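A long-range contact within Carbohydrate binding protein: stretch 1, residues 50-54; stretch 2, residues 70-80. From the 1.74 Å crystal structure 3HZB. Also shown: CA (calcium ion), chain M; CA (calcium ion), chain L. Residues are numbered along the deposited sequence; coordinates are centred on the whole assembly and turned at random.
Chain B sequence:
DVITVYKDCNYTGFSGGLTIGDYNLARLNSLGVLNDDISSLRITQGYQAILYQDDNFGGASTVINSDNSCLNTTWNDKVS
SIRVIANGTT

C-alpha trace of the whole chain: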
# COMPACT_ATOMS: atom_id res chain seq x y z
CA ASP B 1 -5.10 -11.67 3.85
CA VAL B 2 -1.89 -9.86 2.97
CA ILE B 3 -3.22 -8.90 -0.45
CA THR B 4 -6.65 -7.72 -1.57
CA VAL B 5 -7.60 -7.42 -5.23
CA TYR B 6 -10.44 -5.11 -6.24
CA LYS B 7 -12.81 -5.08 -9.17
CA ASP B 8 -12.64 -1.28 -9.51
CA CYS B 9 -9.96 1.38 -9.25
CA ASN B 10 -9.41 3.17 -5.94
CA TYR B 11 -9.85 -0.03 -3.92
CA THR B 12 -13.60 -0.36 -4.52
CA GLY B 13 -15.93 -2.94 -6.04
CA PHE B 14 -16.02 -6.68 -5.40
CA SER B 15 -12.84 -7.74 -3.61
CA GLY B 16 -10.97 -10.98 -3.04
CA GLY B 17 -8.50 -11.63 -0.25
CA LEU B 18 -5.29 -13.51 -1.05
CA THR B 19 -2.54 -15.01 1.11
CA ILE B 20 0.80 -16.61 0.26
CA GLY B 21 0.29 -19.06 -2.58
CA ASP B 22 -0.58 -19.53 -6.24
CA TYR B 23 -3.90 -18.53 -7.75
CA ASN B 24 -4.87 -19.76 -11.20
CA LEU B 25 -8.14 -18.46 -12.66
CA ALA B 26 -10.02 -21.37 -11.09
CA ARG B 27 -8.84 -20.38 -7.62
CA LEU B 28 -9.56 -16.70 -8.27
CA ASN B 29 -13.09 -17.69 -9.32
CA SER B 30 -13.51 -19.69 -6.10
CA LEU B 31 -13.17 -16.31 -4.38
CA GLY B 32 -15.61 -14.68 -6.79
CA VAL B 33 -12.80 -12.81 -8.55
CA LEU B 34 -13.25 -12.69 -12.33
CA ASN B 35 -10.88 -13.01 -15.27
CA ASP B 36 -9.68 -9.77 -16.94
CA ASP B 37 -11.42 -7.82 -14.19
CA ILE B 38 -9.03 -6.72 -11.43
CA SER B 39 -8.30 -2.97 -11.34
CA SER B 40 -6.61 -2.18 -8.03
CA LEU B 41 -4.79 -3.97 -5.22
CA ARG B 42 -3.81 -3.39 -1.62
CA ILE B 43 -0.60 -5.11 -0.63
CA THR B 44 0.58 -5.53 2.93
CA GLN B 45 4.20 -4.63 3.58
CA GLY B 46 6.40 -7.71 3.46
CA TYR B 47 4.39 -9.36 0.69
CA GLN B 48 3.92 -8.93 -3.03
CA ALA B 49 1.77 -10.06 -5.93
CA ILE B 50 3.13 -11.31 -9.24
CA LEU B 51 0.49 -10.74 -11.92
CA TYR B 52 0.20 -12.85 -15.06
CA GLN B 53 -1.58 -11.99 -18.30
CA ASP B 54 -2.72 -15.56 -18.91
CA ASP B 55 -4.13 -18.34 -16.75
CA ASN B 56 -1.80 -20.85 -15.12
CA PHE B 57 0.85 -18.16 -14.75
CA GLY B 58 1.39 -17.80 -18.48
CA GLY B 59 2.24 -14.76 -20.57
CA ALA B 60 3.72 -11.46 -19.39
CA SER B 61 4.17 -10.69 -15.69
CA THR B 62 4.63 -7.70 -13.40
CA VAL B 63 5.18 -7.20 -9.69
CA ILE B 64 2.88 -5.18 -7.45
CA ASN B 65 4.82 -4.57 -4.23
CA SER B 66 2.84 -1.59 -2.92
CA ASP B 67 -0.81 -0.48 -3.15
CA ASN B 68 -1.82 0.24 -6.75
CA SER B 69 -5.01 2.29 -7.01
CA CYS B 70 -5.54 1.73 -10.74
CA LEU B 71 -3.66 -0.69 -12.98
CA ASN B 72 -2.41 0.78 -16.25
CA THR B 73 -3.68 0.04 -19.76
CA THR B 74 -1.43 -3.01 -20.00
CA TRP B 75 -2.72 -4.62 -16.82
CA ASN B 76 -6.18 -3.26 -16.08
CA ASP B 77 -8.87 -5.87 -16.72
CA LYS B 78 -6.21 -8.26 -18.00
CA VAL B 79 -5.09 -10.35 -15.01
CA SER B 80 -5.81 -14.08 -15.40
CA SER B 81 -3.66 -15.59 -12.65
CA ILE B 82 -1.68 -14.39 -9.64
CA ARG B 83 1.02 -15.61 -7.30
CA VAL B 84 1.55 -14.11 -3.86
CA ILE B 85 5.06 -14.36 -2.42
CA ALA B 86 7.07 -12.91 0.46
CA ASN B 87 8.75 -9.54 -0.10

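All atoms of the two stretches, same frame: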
# COMPACT_ATOMS: atom_id res chain seq x y z
N ILE B 50 2.57 -11.21 -7.90
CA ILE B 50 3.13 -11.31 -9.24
C ILE B 50 1.91 -11.54 -10.12
O ILE B 50 1.21 -12.55 -9.97
CB ILE B 50 4.06 -12.53 -9.40
CG1 ILE B 50 5.17 -12.50 -8.35
CG2 ILE B 50 4.62 -12.54 -10.81
CD1 ILE B 50 6.04 -11.26 -8.41
N LEU B 51 1.64 -10.61 -11.04
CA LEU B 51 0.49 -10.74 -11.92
C LEU B 51 0.88 -11.40 -13.23
O LEU B 51 2.00 -11.21 -13.71
CB LEU B 51 -0.10 -9.36 -12.22
CG LEU B 51 -0.37 -8.42 -11.03
CD1 LEU B 51 -1.00 -7.14 -11.55
CD2 LEU B 51 -1.30 -9.10 -10.03
N TYR B 52 -0.03 -12.17 -13.79
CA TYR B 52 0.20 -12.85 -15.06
C TYR B 52 -0.93 -12.52 -16.04
O TYR B 52 -2.10 -12.47 -15.65
CB TYR B 52 0.27 -14.36 -14.86
CG TYR B 52 1.44 -14.81 -14.00
CD1 TYR B 52 2.66 -15.17 -14.57
CD2 TYR B 52 1.32 -14.85 -12.61
CE1 TYR B 52 3.74 -15.56 -13.77
CE2 TYR B 52 2.40 -15.24 -11.80
CZ TYR B 52 3.60 -15.59 -12.39
OH TYR B 52 4.66 -15.97 -11.60
N GLN B 53 -0.58 -12.30 -17.30
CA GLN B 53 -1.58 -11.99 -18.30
C GLN B 53 -2.48 -13.19 -18.58
O GLN B 53 -3.67 -13.04 -18.74
CB GLN B 53 -0.90 -11.57 -19.62
CG GLN B 53 -0.26 -10.19 -19.62
CD GLN B 53 -1.27 -9.06 -19.67
OE1 GLN B 53 -2.28 -9.14 -20.37
NE2 GLN B 53 -0.99 -7.98 -18.95
N ASP B 54 -1.91 -14.39 -18.61
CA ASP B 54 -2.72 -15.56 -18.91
C ASP B 54 -2.93 -16.45 -17.70
O ASP B 54 -2.29 -16.28 -16.67
CB ASP B 54 -2.08 -16.36 -20.05
CG ASP B 54 -1.87 -15.52 -21.30
OD1 ASP B 54 -2.70 -14.62 -21.56
OD2 ASP B 54 -0.90 -15.77 -22.04
N CYS B 70 -4.93 1.87 -9.42
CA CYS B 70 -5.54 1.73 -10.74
C CYS B 70 -4.50 1.20 -11.72
O CYS B 70 -3.62 1.95 -12.16
CB CYS B 70 -6.05 3.09 -11.20
SG CYS B 70 -7.47 3.12 -12.36
N LEU B 71 -4.60 -0.08 -12.05
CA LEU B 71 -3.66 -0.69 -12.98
C LEU B 71 -3.66 0.07 -14.30
O LEU B 71 -4.67 0.64 -14.69
CB LEU B 71 -4.04 -2.15 -13.22
CG LEU B 71 -3.99 -3.02 -11.95
CD1 LEU B 71 -4.54 -4.40 -12.25
CD2 LEU B 71 -2.55 -3.11 -11.45
N ASN B 72 -2.52 0.06 -14.98
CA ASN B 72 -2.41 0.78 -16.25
C ASN B 72 -3.10 0.04 -17.39
O ASN B 72 -3.68 -1.04 -17.19
CB ASN B 72 -0.93 1.04 -16.58
CG ASN B 72 -0.13 -0.23 -16.75
OD1 ASN B 72 1.11 -0.20 -16.73
ND2 ASN B 72 -0.81 -1.35 -16.94
N THR B 73 -3.04 0.62 -18.58
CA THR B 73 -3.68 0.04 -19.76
C THR B 73 -3.23 -1.38 -20.07
O THR B 73 -3.99 -2.18 -20.62
CB THR B 73 -3.43 0.91 -21.00
OG1 THR B 73 -3.86 2.24 -20.74
CG2 THR B 73 -4.18 0.35 -22.20
N THR B 74 -1.98 -1.69 -19.74
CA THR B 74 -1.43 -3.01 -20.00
C THR B 74 -1.94 -4.07 -19.03
O THR B 74 -2.06 -5.24 -19.39
CB THR B 74 0.12 -2.99 -19.92
OG1 THR B 74 0.64 -2.07 -20.88
CG2 THR B 74 0.69 -4.37 -20.20
N TRP B 75 -2.27 -3.66 -17.81
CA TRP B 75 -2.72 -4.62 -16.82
C TRP B 75 -4.15 -4.53 -16.32
O TRP B 75 -4.65 -5.49 -15.72
CB TRP B 75 -1.77 -4.61 -15.63
CG TRP B 75 -0.47 -5.21 -15.99
CD1 TRP B 75 0.65 -4.56 -16.43
CD2 TRP B 75 -0.15 -6.61 -16.02
NE1 TRP B 75 1.64 -5.46 -16.73
CE2 TRP B 75 1.17 -6.73 -16.49
CE3 TRP B 75 -0.87 -7.77 -15.69
CZ2 TRP B 75 1.80 -7.97 -16.64
CZ3 TRP B 75 -0.25 -9.00 -15.85
CH2 TRP B 75 1.08 -9.09 -16.32
N ASN B 76 -4.81 -3.40 -16.54
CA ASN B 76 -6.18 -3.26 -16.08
C ASN B 76 -7.12 -4.19 -16.85
O ASN B 76 -7.10 -4.22 -18.07
CB ASN B 76 -6.66 -1.82 -16.24
CG ASN B 76 -8.04 -1.61 -15.66
OD1 ASN B 76 -8.26 -1.85 -14.47
ND2 ASN B 76 -8.98 -1.19 -16.50
N ASP B 77 -7.93 -4.93 -16.11
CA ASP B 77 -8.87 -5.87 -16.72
C ASP B 77 -8.16 -6.86 -17.63
O ASP B 77 -8.67 -7.21 -18.69
CB ASP B 77 -9.93 -5.12 -17.52
CG ASP B 77 -10.80 -4.24 -16.66
OD1 ASP B 77 -10.85 -4.51 -15.44
OD2 ASP B 77 -11.43 -3.30 -17.18
N LYS B 78 -6.99 -7.32 -17.21
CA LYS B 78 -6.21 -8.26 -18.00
C LYS B 78 -5.63 -9.40 -17.16
O LYS B 78 -5.14 -10.37 -17.71
CB LYS B 78 -5.06 -7.53 -18.70
CG LYS B 78 -5.49 -6.54 -19.77
CD LYS B 78 -6.13 -7.26 -20.95
CE LYS B 78 -6.53 -6.29 -22.05
NZ LYS B 78 -7.26 -7.00 -23.14
N VAL B 79 -5.67 -9.29 -15.84
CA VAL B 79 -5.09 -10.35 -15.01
C VAL B 79 -5.89 -11.65 -15.06
O VAL B 79 -7.11 -11.65 -14.89
CB VAL B 79 -4.95 -9.86 -13.55
CG1 VAL B 79 -4.42 -10.99 -12.67
CG2 VAL B 79 -4.00 -8.67 -13.49
N SER B 80 -5.18 -12.75 -15.31
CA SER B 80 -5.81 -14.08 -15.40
C SER B 80 -5.32 -15.07 -14.35
O SER B 80 -5.95 -16.11 -14.14
CB SER B 80 -5.61 -14.66 -16.79
OG SER B 80 -6.44 -13.98 -17.72
CA CA M . -5.90 -12.12 -19.39
CA CA L . -12.12 -3.72 -13.39
O HOH W 1 -4.46 -10.53 -20.95
O HOH W 2 -12.33 -1.85 -15.23
O HOH W 3 -14.34 -4.71 -14.31
O HOH W 4 -13.70 -1.48 -13.01
O HOH W 5 -7.31 -12.12 -21.82

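The two stretches bury 468 Å² between them, and most of the fit is made by two side chains of stretch 1, Leu51 and Gln53, closing around the Trp75 ring. Leu51, in the strand, points its CA-to-CB bond toward stretch 2 and enters a hollow lined by three apolar residues. Its CB lies 3.7 Å from Trp75 CZ3, while its CD1 lies 3.9 Å from Val79 CG2 and 4.3 Å from Leu71 CD2. These are van der Waals separations, with Leu71 the loosest wall.

Trp75 is in turn a bump. Its CA-to-CB bond runs sideways, but the m rotamer (chi1 -71°) and chi2 of 93° bring the six-membered ring to the strand. Tyr52 C meets its edge, near the ring plane, 3.6 Å from Trp75 CZ3. Gln53 covers one face: NE2 stands 3.3 Å from Trp75 CE3. Although the CA-to-CB bond of Gln53 points away, chi1 and chi2 both near -73° fold the side chain back, so that NE2 also donates a hydrogen bond to Thr74 O (3.0 Å, 152° at the hydrogen). With 115 Å² covered, Gln53 contributes the largest area of any residue here.

Beyond the ring, backbone and metal set the spacing. Ser80 N donates to Tyr52 O at 3.1 Å and 178°, an almost linear bond. Gln53 O lies only 3.2 Å from Lys78 O and 3.1 Å from Ser80 OG, yet neither pair is hydrogen-bonded: the chain M calcium gathers all three oxygens, at 2.5 Å from Gln53 O, 2.5 Å from Lys78 O and 2.6 Å from Ser80 OG. Water 1, 2.6 Å from this calcium, donates to Gln53 OE1 at 2.6 Å, tying the folded side chain to the metal site. Alongside, Ser80 CB packs 3.3 Å from Asp54 C.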